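Local coordinates for CHAD domain protein (Streptomyces chartreusis, PDB 6RN5), which binds copper and, as a phosin, probably polyphosphate, in a largely helical fold built on a CHAD domain, at residues A61-R64 against S65-I69; A232-A235 against K236-T240; W277-V280 against R281-R285; R285-R288 against Y289-A293. All coordinates share one frame; numbering follows the deposited sequence.

All four contacts are local, each made along one turn or so of a helix within the CHAD domain. Contact 1 lies on helix 56-75, contact 2 on helix 229-244, and contacts 3 and 4 follow each other on helix 274-295, sharing Arg285; that is also their order along the chain. Contacts 1 and 4 have centres about 13 Å apart and hold the same sulfate (chain G), joined further by a salt bridge from Arg68 to Glu292. Contact 2 packs through Leu239 on Leu284 and His287; its centre is about 12 Å from that of contact 3 and about 10 Å from that of contact 4. Helix 274-295 thus touches both helix 229-244 and helix 56-75, sharing with the latter a basic, anion-holding surface consistent with polyphosphate binding.

Contact 1 (A61-R64 against S65-I69); sequences ALRR and SARRI. With SO4 (sulfate ion), chain G; SO4 (sulfate ion), chain I.
Residues 61-69 form an unbroken stretch of helix, with backbone bonds such as Ala66 N to Leu62 O (3.0 Å) and Arg67 N to Arg63 O. Ser65 turns its hydroxyl back on the chain: chi1 of 58° sets OG between its own N and carbonyl carbon, where it donates to Ala61 O at 2.9 Å. That oxygen also takes Ser65 N. Elsewhere on the helix four arginines hold two sulfates. Arg63 NE points almost straight at O1 of the chain I sulfate (2.7 Å, 173°), and Arg67 NH2 meets the same oxygen at 2.8 Å. Arg67 NH1 bridges the two anions, giving to O2 of the chain I sulfate and O1 of the chain G sulfate. Arg68, extended from CG to NE, lies alongside Arg64; its NH1 reaches back to Arg64 O (3.1 Å), in its own guanidinium plane but above the carbonyl plane. O1 of the chain G sulfate takes three donors, Arg64 NE, Arg67 NH1 and Arg68 NH1. Arg64 NH2 and Arg68 NH2 share its O2, which should offset their like charges. Leu62 and Ser65 rest on Phe35 of helix 21-42, Arg63 touches helix 82-120, and Arg67 and Arg68 face Arg285 and Tyr289 of helix 274-295.

Contact 2 (A232-A235 against K236-T240); sequences ATAA and KDRLT
Lys236 begins the second half of this helical stretch with its N bonded to Ala232 O at 3.0 Å, while its CB lies 3.4 Å from Thr233 O. With CG anti to the backbone N (chi1 179°) and the later torsions all in the extended range, its chain runs out away from residues 232-235. Asp237 N bonds to Thr233 O at 2.8 Å. The Asp237 carboxylate lies close to that same carbonyl oxygen, OD1 being 3.3 Å from Thr233 O, two acceptors with no hydrogen bond between them. Its side chain runs beside that of Thr233, both pointing the same way, with a loose contact of 4.1 Å from Asp237 OD2 to the methyl CG2 of Thr233. The threonine hydroxyl is engaged elsewhere, with Arg229 O one turn earlier. Arg238, unlike Lys236, bends back at chi3 (-69°), laying one guanidinium face over the preceding turn, with Ala234 O and Ala235 CA beneath it toward the rim. The NH1 atom of Arg238 lies 3.7 Å from Ala234 CB, and its NH2 is 3.8 Å from Ala235 CB. Leu239 N closes on Ala235 O at 3.1 Å, and its side chain leads off to pack on Leu284 and His287 of helix 274-295. Thr240 ends the stretch against Trp366 of helix 338-366. This is regular amphipathic alpha-helix within the all-helical CHAD fold: Ala235 and Leu239 are buried, while Lys236, Asp237 and Arg238 are exposed.

Contact 3 (W277-V280 against R281-R285); sequences WHQV and RLLLR. With SO4 (sulfate ion), chain F.
This part of helix 274-295 lines a basic surface that holds a sulfate, consistent with polyphosphate binding, and a water ties two of its residues together along the helix. His278 O accepts from the water at 2.9 Å, and the water accepts from Arg281 NH1 at 2.8 Å, lying in the plane of the guanidinium at its edge. The same carbonyl also takes the backbone N of Leu282. Arg281 reaches out with CG anti to its N (chi1 -173°) and stays extended as far as NE, which is held by Asn315 OD1 of helix 305-331. Arg281 NH2 gives to O2 and O3 of the chain F sulfate, each at 3.2 Å, and Arg281 NH1 to O3. One turn on, Arg285 turns its edge to the same anion, but more loosely, through weak bonds from NH1 to O2 and from NH2 to O3. Away from the sulfate, Gln279 bends at chi2 (52°) and brings its amide up to the leucines. The Gln279 and Leu282 side chains cross at about a right angle, with Gln279 OE1 4.0 Å from Leu282 CD1, and Gln279 NE2 is 4.0 Å from Leu283 CG. Val280 and Leu284 face helix 229-244, while Trp277 stacks on His317. With NE, NH1 and NH2 all bonded, the Arg281 guanidinium is fixed in its rotation, and its positive charge is presented to an anion, as would suit a polyphosphate-binding surface.

Contact 4 (R285-R288 against Y289-A293); sequences RLHR and YAREA. With SO4 (sulfate ion), chain G; SO4 (sulfate ion), chain F.
O4 of the chain G sulfate is gripped by two neighbours in sequence: Tyr289 OH donates to it at 2.7 Å, and Arg288 NH2 comes to a very short 2.4 Å, a value to take with caution. Arg288 gets there by bending at both chi2 (-139°) and chi3, which swings its guanidinium edge to the anion; NH1 adds a weak bond to O2. Tyr289 OH probably also accepts from Arg67 NE, so the phenol links helix 56-75 to the sulfate. The Tyr289 ring lies with one face over Arg285 O, 3.3 Å from its plane and toward the rim. Alongside runs the Arg285 chain, its CD 3.4 Å from Tyr289 OH and its guanidinium within 7° of parallel to the ring. Farther along, Arg288 NH1 and Glu292 OE2 are 4.4 Å apart, beyond a salt bridge, and the oxygen lies well out of the guanidinium plane, so no N-H points at it; a water takes a weak bond from NH1 and donates to OE2. Glu292 is anchored by Arg68 and Tyr27. On another side of the helix, Arg291 CD packs 3.7 Å from His287 NE2. Basic side chains from two helices around one sulfate are consistent with the polyphosphate-binding surface of a CHAD domain.

Contact 1 (A61-R64 against S65-I69)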
loop_
_atom_site.group_PDB
_atom_site.type_symbol
_atom_site.label_atom_id
_atom_site.label_comp_id
_atom_site.label_asym_id
_atom_site.label_seq_id
_atom_site.Cartn_x
_atom_site.Cartn_y
_atom_site.Cartn_z
ATOM N N ALA A 61 -31.760 -4.832 -16.696
ATOM C CA ALA A 61 -33.053 -4.143 -16.547
ATOM C C ALA A 61 -33.974 -4.832 -15.520
ATOM O O ALA A 61 -34.698 -4.159 -14.774
ATOM C CB ALA A 61 -33.755 -4.028 -17.905
ATOM N N LEU A 62 -33.964 -6.158 -15.502
ATOM C CA LEU A 62 -34.707 -6.905 -14.490
ATOM C C LEU A 62 -34.165 -6.615 -13.096
ATOM O O LEU A 62 -34.945 -6.464 -12.156
ATOM C CB LEU A 62 -34.638 -8.405 -14.747
ATOM C CG LEU A 62 -35.502 -8.966 -15.836
ATOM C CD1 LEU A 62 -35.021 -10.383 -16.085
ATOM C CD2 LEU A 62 -36.998 -8.962 -15.484
ATOM N N ARG A 63 -32.838 -6.551 -12.949
ATOM C CA ARG A 63 -32.243 -6.196 -11.647
ATOM C C ARG A 63 -32.604 -4.800 -11.164
ATOM O O ARG A 63 -32.931 -4.592 -9.984
ATOM C CB ARG A 63 -30.705 -6.247 -11.661
ATOM C CG ARG A 63 -30.103 -7.602 -11.897
ATOM C CD ARG A 63 -28.651 -7.632 -11.450
ATOM N NE ARG A 63 -27.696 -6.810 -12.192
ATOM C CZ ARG A 63 -27.190 -7.113 -13.396
ATOM N NH1 ARG A 63 -27.581 -8.185 -14.077
ATOM N NH2 ARG A 63 -26.303 -6.308 -13.951
ATOM N N ARG A 64 -32.479 -3.845 -12.078
ATOM C CA ARG A 64 -32.673 -2.448 -11.767
ATOM C C ARG A 64 -34.088 -2.198 -11.339
ATOM O O ARG A 64 -34.294 -1.364 -10.453
ATOM C CB ARG A 64 -32.301 -1.559 -12.944
ATOM C CG ARG A 64 -30.807 -1.587 -13.228
ATOM C CD ARG A 64 -30.390 -0.637 -14.314
ATOM N NE ARG A 64 -30.383 0.725 -13.801
ATOM C CZ ARG A 64 -31.088 1.746 -14.294
ATOM N NH1 ARG A 64 -31.863 1.628 -15.363
ATOM N NH2 ARG A 64 -30.982 2.921 -13.734
ATOM N N SER A 65 -35.058 -2.905 -11.938
ATOM C CA SER A 65 -36.447 -2.684 -11.607
ATOM C C SER A 65 -36.854 -3.466 -10.359
ATOM O O SER A 65 -37.560 -2.949 -9.524
ATOM C CB SER A 65 -37.356 -3.005 -12.796
ATOM O OG SER A 65 -37.189 -4.353 -13.231
ATOM N N ALA A 66 -36.418 -4.714 -10.251
ATOM C CA ALA A 66 -36.660 -5.508 -9.058
ATOM C C ALA A 66 -36.185 -4.794 -7.816
ATOM O O ALA A 66 -36.887 -4.748 -6.819
ATOM C CB ALA A 66 -35.986 -6.854 -9.159
ATOM N N ARG A 67 -34.983 -4.250 -7.890
ATOM C CA ARG A 67 -34.396 -3.547 -6.761
ATOM C C ARG A 67 -35.202 -2.297 -6.405
ATOM O O ARG A 67 -35.317 -1.909 -5.240
ATOM C CB ARG A 67 -33.001 -3.035 -7.128
ATOM C CG ARG A 67 -31.912 -4.054 -7.136
ATOM C CD ARG A 67 -30.581 -3.316 -7.055
ATOM N NE ARG A 67 -30.337 -2.329 -8.116
ATOM C CZ ARG A 67 -29.436 -2.503 -9.091
ATOM N NH1 ARG A 67 -29.214 -1.570 -9.986
ATOM N NH2 ARG A 67 -28.738 -3.639 -9.177
ATOM N N ARG A 68 -35.676 -1.593 -7.427
ATOM C CA ARG A 68 -36.531 -0.440 -7.124
ATOM C C ARG A 68 -37.855 -0.803 -6.464
ATOM O O ARG A 68 -38.360 -0.044 -5.655
ATOM C CB ARG A 68 -36.799 0.412 -8.345
ATOM C CG ARG A 68 -35.604 1.204 -8.748
ATOM C CD ARG A 68 -35.673 1.682 -10.205
ATOM N NE ARG A 68 -34.711 2.742 -10.374
ATOM C CZ ARG A 68 -33.419 2.566 -10.588
ATOM N NH1 ARG A 68 -32.898 1.359 -10.683
ATOM N NH2 ARG A 68 -32.629 3.622 -10.725
ATOM N N ILE A 69 -38.451 -1.912 -6.868
ATOM C CA ILE A 69 -39.732 -2.291 -6.321
ATOM C C ILE A 69 -39.512 -2.711 -4.858
ATOM O O ILE A 69 -40.247 -2.297 -3.947
ATOM C CB ILE A 69 -40.324 -3.418 -7.158
ATOM C CG1 ILE A 69 -40.672 -2.889 -8.545
ATOM C CG2 ILE A 69 -41.549 -3.986 -6.510
ATOM C CD1 ILE A 69 -41.104 -3.967 -9.536
HETATM S S SO4 G . -29.121 2.222 -10.245
HETATM O O1 SO4 G . -29.996 1.123 -10.604
HETATM O O2 SO4 G . -29.638 3.426 -10.937
HETATM O O3 SO4 G . -27.742 1.970 -10.673
HETATM O O4 SO4 G . -29.112 2.326 -8.764
HETATM S S SO4 I . -26.009 -3.348 -11.707
HETATM O O1 SO4 I . -26.910 -4.402 -11.214
HETATM O O2 SO4 I . -26.819 -2.114 -12.002
HETATM O O3 SO4 I . -25.399 -3.740 -12.977
HETATM O O4 SO4 I . -25.015 -3.027 -10.702
#

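Contact 2 (A232-A235 against K236-T240)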
loop_
_atom_site.group_PDB
_atom_site.type_symbol
_atom_site.label_atom_id
_atom_site.label_comp_id
_atom_site.label_asym_id
_atom_site.label_seq_id
_atom_site.Cartn_x
_atom_site.Cartn_y
_atom_site.Cartn_z
ATOM N N ALA A 232 -40.055 9.549 2.644
ATOM C CA ALA A 232 -38.780 9.787 1.991
ATOM C C ALA A 232 -37.772 10.390 2.941
ATOM O O ALA A 232 -36.617 9.987 2.936
ATOM C CB ALA A 232 -38.958 10.705 0.793
ATOM N N THR A 233 -38.220 11.361 3.730
ATOM C CA THR A 233 -37.387 12.005 4.771
ATOM C C THR A 233 -36.899 11.037 5.795
ATOM O O THR A 233 -35.722 11.081 6.215
ATOM C CB THR A 233 -38.182 13.143 5.479
ATOM O OG1 THR A 233 -38.476 14.138 4.532
ATOM C CG2 THR A 233 -37.424 13.797 6.555
ATOM N N ALA A 234 -37.788 10.158 6.225
ATOM C CA ALA A 234 -37.365 9.103 7.139
ATOM C C ALA A 234 -36.171 8.258 6.555
ATOM O O ALA A 234 -35.248 7.822 7.287
ATOM C CB ALA A 234 -38.565 8.199 7.447
ATOM N N ALA A 235 -36.232 7.957 5.255
ATOM C CA ALA A 235 -35.193 7.153 4.623
ATOM C C ALA A 235 -33.943 7.968 4.585
ATOM O O ALA A 235 -32.829 7.459 4.846
ATOM C CB ALA A 235 -35.599 6.714 3.181
ATOM N N LYS A 236 -34.083 9.241 4.250
ATOM C CA LYS A 236 -32.910 10.120 4.282
ATOM C C LYS A 236 -32.285 10.138 5.674
ATOM O O LYS A 236 -31.063 10.051 5.818
ATOM C CB LYS A 236 -33.292 11.512 3.909
ATOM C CG LYS A 236 -32.094 12.440 3.957
ATOM C CD LYS A 236 -32.355 13.752 3.249
ATOM C CE LYS A 236 -31.056 14.486 2.934
ATOM N NZ LYS A 236 -31.312 15.949 2.791
ATOM N N ASP A 237 -33.130 10.262 6.709
ATOM C CA ASP A 237 -32.611 10.238 8.075
ATOM C C ASP A 237 -31.886 8.973 8.392
ATOM O O ASP A 237 -30.799 9.009 9.013
ATOM C CB ASP A 237 -33.696 10.430 9.116
ATOM C CG ASP A 237 -34.343 11.813 9.041
ATOM O OD1 ASP A 237 -33.830 12.776 8.393
ATOM O OD2 ASP A 237 -35.431 11.904 9.605
ATOM N N ARG A 238 -32.464 7.835 8.025
ATOM C CA ARG A 238 -31.745 6.558 8.310
ATOM C C ARG A 238 -30.329 6.547 7.694
ATOM O O ARG A 238 -29.342 6.138 8.349
ATOM C CB ARG A 238 -32.573 5.372 7.871
ATOM C CG ARG A 238 -33.755 5.154 8.749
ATOM C CD ARG A 238 -34.512 3.930 8.319
ATOM N NE ARG A 238 -35.213 4.000 7.038
ATOM C CZ ARG A 238 -36.499 4.375 6.880
ATOM N NH1 ARG A 238 -37.209 4.842 7.910
ATOM N NH2 ARG A 238 -37.087 4.316 5.685
ATOM N N LEU A 239 -30.210 7.090 6.478
ATOM C CA LEU A 239 -28.907 7.203 5.807
ATOM C C LEU A 239 -27.951 8.173 6.585
ATOM O O LEU A 239 -26.831 7.834 6.960
ATOM C CB LEU A 239 -29.143 7.716 4.372
ATOM C CG LEU A 239 -27.884 8.182 3.614
ATOM C CD1 LEU A 239 -26.906 6.992 3.519
ATOM C CD2 LEU A 239 -28.205 8.724 2.221
ATOM N N THR A 240 -28.414 9.396 6.806
ATOM C CA THR A 240 -27.597 10.426 7.430
ATOM C C THR A 240 -27.195 10.022 8.872
ATOM O O THR A 240 -26.078 10.299 9.292
ATOM C CB THR A 240 -28.317 11.793 7.404
ATOM O OG1 THR A 240 -29.552 11.692 8.107
ATOM C CG2 THR A 240 -28.651 12.229 5.971
#

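Contact 3 (W277-V280 against R281-R285)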
loop_
_atom_site.group_PDB
_atom_site.type_symbol
_atom_site.label_atom_id
_atom_site.label_comp_id
_atom_site.label_asym_id
_atom_site.label_seq_id
_atom_site.Cartn_x
_atom_site.Cartn_y
_atom_site.Cartn_z
ATOM N N TRP A 277 -20.047 0.340 6.433
ATOM C CA TRP A 277 -19.939 0.974 5.101
ATOM C C TRP A 277 -20.865 0.349 4.044
ATOM O O TRP A 277 -21.504 1.047 3.239
ATOM C CB TRP A 277 -18.503 0.901 4.616
ATOM C CG TRP A 277 -17.647 1.817 5.367
ATOM C CD1 TRP A 277 -16.972 1.560 6.517
ATOM C CD2 TRP A 277 -17.373 3.176 5.043
ATOM N NE1 TRP A 277 -16.288 2.666 6.923
ATOM C CE2 TRP A 277 -16.525 3.677 6.036
ATOM C CE3 TRP A 277 -17.761 4.010 4.012
ATOM C CZ2 TRP A 277 -16.057 4.958 6.021
ATOM C CZ3 TRP A 277 -17.283 5.297 3.996
ATOM C CH2 TRP A 277 -16.451 5.757 4.985
ATOM N N HIS A 278 -20.951 -0.967 4.080
ATOM C CA HIS A 278 -21.849 -1.669 3.173
ATOM C C HIS A 278 -23.292 -1.455 3.523
ATOM O O HIS A 278 -24.145 -1.410 2.620
ATOM C CB HIS A 278 -21.497 -3.150 3.068
ATOM C CG HIS A 278 -20.163 -3.373 2.413
ATOM N ND1 HIS A 278 -19.460 -4.558 2.506
ATOM C CD2 HIS A 278 -19.374 -2.523 1.711
ATOM C CE1 HIS A 278 -18.317 -4.439 1.854
ATOM N NE2 HIS A 278 -18.236 -3.214 1.365
ATOM N N GLN A 279 -23.579 -1.285 4.811
ATOM C CA GLN A 279 -24.933 -0.860 5.214
ATOM C C GLN A 279 -25.272 0.554 4.731
ATOM O O GLN A 279 -26.339 0.810 4.218
ATOM C CB GLN A 279 -25.088 -0.964 6.737
ATOM C CG GLN A 279 -26.525 -0.822 7.210
ATOM C CD GLN A 279 -27.466 -1.776 6.472
ATOM O OE1 GLN A 279 -27.084 -2.908 6.108
ATOM N NE2 GLN A 279 -28.696 -1.331 6.254
ATOM N N VAL A 280 -24.358 1.476 4.885
ATOM C CA VAL A 280 -24.544 2.776 4.303
ATOM C C VAL A 280 -24.750 2.720 2.778
ATOM O O VAL A 280 -25.589 3.444 2.261
ATOM C CB VAL A 280 -23.409 3.713 4.724
ATOM C CG1 VAL A 280 -23.293 4.937 3.835
ATOM C CG2 VAL A 280 -23.636 4.123 6.177
ATOM N N ARG A 281 -24.038 1.851 2.077
ATOM C CA ARG A 281 -24.248 1.686 0.616
ATOM C C ARG A 281 -25.714 1.346 0.370
ATOM O O ARG A 281 -26.365 1.915 -0.476
ATOM C CB ARG A 281 -23.412 0.537 0.064
ATOM C CG ARG A 281 -23.438 0.391 -1.453
ATOM C CD ARG A 281 -22.535 -0.743 -1.936
ATOM N NE ARG A 281 -22.937 -1.154 -3.262
ATOM C CZ ARG A 281 -23.854 -2.085 -3.487
ATOM N NH1 ARG A 281 -24.413 -2.745 -2.484
ATOM N NH2 ARG A 281 -24.192 -2.385 -4.722
ATOM N N LEU A 282 -26.254 0.400 1.115
ATOM C CA LEU A 282 -27.677 0.061 0.918
ATOM C C LEU A 282 -28.636 1.196 1.293
ATOM O O LEU A 282 -29.630 1.382 0.602
ATOM C CB LEU A 282 -28.078 -1.221 1.654
ATOM C CG LEU A 282 -27.306 -2.474 1.248
ATOM C CD1 LEU A 282 -27.630 -3.613 2.196
ATOM C CD2 LEU A 282 -27.569 -2.904 -0.188
ATOM N N LEU A 283 -28.336 1.934 2.375
ATOM C CA LEU A 283 -29.231 2.987 2.840
ATOM C C LEU A 283 -29.227 4.122 1.777
ATOM O O LEU A 283 -30.224 4.785 1.536
ATOM C CB LEU A 283 -28.808 3.519 4.209
ATOM C CG LEU A 283 -29.044 2.582 5.405
ATOM C CD1 LEU A 283 -28.260 2.995 6.646
ATOM C CD2 LEU A 283 -30.514 2.441 5.768
ATOM N N LEU A 284 -28.094 4.334 1.167
ATOM C CA LEU A 284 -27.985 5.397 0.167
ATOM C C LEU A 284 -28.842 5.053 -1.044
ATOM O O LEU A 284 -29.569 5.880 -1.580
ATOM C CB LEU A 284 -26.524 5.653 -0.187
ATOM C CG LEU A 284 -26.350 6.549 -1.417
ATOM C CD1 LEU A 284 -26.984 7.889 -1.170
ATOM C CD2 LEU A 284 -24.874 6.726 -1.698
ATOM N N ARG A 285 -28.803 3.796 -1.426
ATOM C CA ARG A 285 -29.638 3.328 -2.511
ATOM C C ARG A 285 -31.134 3.432 -2.223
ATOM O O ARG A 285 -31.913 3.885 -3.077
ATOM C CB ARG A 285 -29.246 1.919 -2.913
ATOM C CG ARG A 285 -29.505 1.749 -4.393
ATOM C CD ARG A 285 -28.832 0.558 -4.985
ATOM N NE ARG A 285 -29.181 -0.662 -4.275
ATOM C CZ ARG A 285 -28.600 -1.842 -4.517
ATOM N NH1 ARG A 285 -27.691 -1.950 -5.484
ATOM N NH2 ARG A 285 -28.937 -2.913 -3.807
HETATM S S SO4 F . -26.282 -5.392 -5.703
HETATM O O1 SO4 F . -27.711 -5.675 -6.031
HETATM O O2 SO4 F . -25.766 -4.374 -6.627
HETATM O O3 SO4 F . -26.111 -4.901 -4.277
HETATM O O4 SO4 F . -25.538 -6.644 -5.967
HETATM O O HOH W 1 -23.816 -2.918 0.222
#

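Contact 4 (R285-R288 against Y289-A293)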
loop_
_atom_site.group_PDB
_atom_site.type_symbol
_atom_site.label_atom_id
_atom_site.label_comp_id
_atom_site.label_asym_id
_atom_site.label_seq_id
_atom_site.Cartn_x
_atom_site.Cartn_y
_atom_site.Cartn_z
ATOM N N ARG A 285 -28.803 3.796 -1.426
ATOM C CA ARG A 285 -29.638 3.328 -2.511
ATOM C C ARG A 285 -31.134 3.432 -2.223
ATOM O O ARG A 285 -31.913 3.885 -3.077
ATOM C CB ARG A 285 -29.246 1.919 -2.913
ATOM C CG ARG A 285 -29.505 1.749 -4.393
ATOM C CD ARG A 285 -28.832 0.558 -4.985
ATOM N NE ARG A 285 -29.181 -0.662 -4.275
ATOM C CZ ARG A 285 -28.600 -1.842 -4.517
ATOM N NH1 ARG A 285 -27.691 -1.950 -5.484
ATOM N NH2 ARG A 285 -28.937 -2.913 -3.807
ATOM N N LEU A 286 -31.526 3.077 -0.989
ATOM C CA LEU A 286 -32.901 3.252 -0.537
ATOM C C LEU A 286 -33.335 4.690 -0.693
ATOM O O LEU A 286 -34.441 4.949 -1.154
ATOM C CB LEU A 286 -33.067 2.764 0.920
ATOM C CG LEU A 286 -32.999 1.226 1.021
ATOM C CD1 LEU A 286 -32.963 0.665 2.472
ATOM C CD2 LEU A 286 -34.192 0.648 0.296
ATOM N N HIS A 287 -32.457 5.610 -0.304
ATOM C CA HIS A 287 -32.718 7.054 -0.388
ATOM C C HIS A 287 -32.840 7.491 -1.870
ATOM O O HIS A 287 -33.707 8.216 -2.227
ATOM C CB HIS A 287 -31.583 7.823 0.370
ATOM C CG HIS A 287 -31.590 9.302 0.164
ATOM N ND1 HIS A 287 -32.670 10.100 0.485
ATOM C CD2 HIS A 287 -30.627 10.140 -0.297
ATOM C CE1 HIS A 287 -32.372 11.361 0.224
ATOM N NE2 HIS A 287 -31.136 11.414 -0.249
ATOM N N ARG A 288 -32.014 6.958 -2.742
ATOM C CA ARG A 288 -32.066 7.384 -4.142
ATOM C C ARG A 288 -33.383 7.017 -4.758
ATOM O O ARG A 288 -34.008 7.831 -5.412
ATOM C CB ARG A 288 -30.900 6.784 -4.928
ATOM C CG ARG A 288 -29.615 7.636 -4.830
ATOM C CD ARG A 288 -28.951 7.663 -6.229
ATOM N NE ARG A 288 -28.601 6.297 -6.519
ATOM C CZ ARG A 288 -28.998 5.522 -7.519
ATOM N NH1 ARG A 288 -29.716 5.954 -8.542
ATOM N NH2 ARG A 288 -28.565 4.270 -7.505
ATOM N N TYR A 289 -33.845 5.821 -4.445
ATOM C CA TYR A 289 -35.048 5.278 -5.048
ATOM C C TYR A 289 -36.289 5.873 -4.461
ATOM O O TYR A 289 -37.311 5.890 -5.120
ATOM C CB TYR A 289 -35.091 3.754 -4.888
ATOM C CG TYR A 289 -33.983 2.998 -5.577
ATOM C CD1 TYR A 289 -33.255 3.561 -6.628
ATOM C CD2 TYR A 289 -33.709 1.681 -5.225
ATOM C CE1 TYR A 289 -32.280 2.832 -7.285
ATOM C CE2 TYR A 289 -32.737 0.960 -5.866
ATOM C CZ TYR A 289 -32.016 1.524 -6.897
ATOM O OH TYR A 289 -31.002 0.781 -7.534
ATOM N N ALA A 290 -36.195 6.346 -3.219
ATOM C CA ALA A 290 -37.276 7.097 -2.590
ATOM C C ALA A 290 -37.447 8.465 -3.260
ATOM O O ALA A 290 -38.585 8.888 -3.542
ATOM C CB ALA A 290 -37.015 7.248 -1.072
ATOM N N ARG A 291 -36.341 9.178 -3.466
ATOM C CA ARG A 291 -36.366 10.398 -4.277
ATOM C C ARG A 291 -37.040 10.129 -5.630
ATOM O O ARG A 291 -37.846 10.931 -6.067
ATOM C CB ARG A 291 -34.953 10.969 -4.490
ATOM C CG ARG A 291 -34.407 11.646 -3.234
ATOM C CD ARG A 291 -32.945 12.100 -3.356
ATOM N NE ARG A 291 -32.763 13.383 -4.060
ATOM C CZ ARG A 291 -32.225 13.539 -5.278
ATOM N NH1 ARG A 291 -31.771 12.508 -6.004
ATOM N NH2 ARG A 291 -32.131 14.754 -5.786
ATOM N N GLU A 292 -36.704 9.015 -6.295
ATOM C CA GLU A 292 -37.387 8.633 -7.557
ATOM C C GLU A 292 -38.912 8.468 -7.356
ATOM O O GLU A 292 -39.706 8.977 -8.133
ATOM C CB GLU A 292 -36.829 7.317 -8.105
ATOM C CG GLU A 292 -35.407 7.398 -8.640
ATOM C CD GLU A 292 -35.055 6.219 -9.516
ATOM O OE1 GLU A 292 -35.930 5.362 -9.812
ATOM O OE2 GLU A 292 -33.885 6.150 -9.943
ATOM N N ALA A 293 -39.318 7.722 -6.334
ATOM C CA ALA A 293 -40.732 7.456 -6.104
ATOM C C ALA A 293 -41.582 8.722 -5.903
ATOM O O ALA A 293 -42.754 8.821 -6.340
ATOM C CB ALA A 293 -40.865 6.525 -4.890
HETATM S S SO4 G . -29.121 2.222 -10.245
HETATM O O1 SO4 G . -29.996 1.123 -10.604
HETATM O O2 SO4 G . -29.638 3.426 -10.937
HETATM O O3 SO4 G . -27.742 1.970 -10.673
HETATM O O4 SO4 G . -29.112 2.326 -8.764
HETATM S S SO4 F . -26.282 -5.392 -5.703
HETATM O O1 SO4 F . -27.711 -5.675 -6.031
HETATM O O2 SO4 F . -25.766 -4.374 -6.627
HETATM O O3 SO4 F . -26.111 -4.901 -4.277
HETATM O O4 SO4 F . -25.538 -6.644 -5.967
HETATM O O HOH W 2 -31.857 8.022 -9.313
#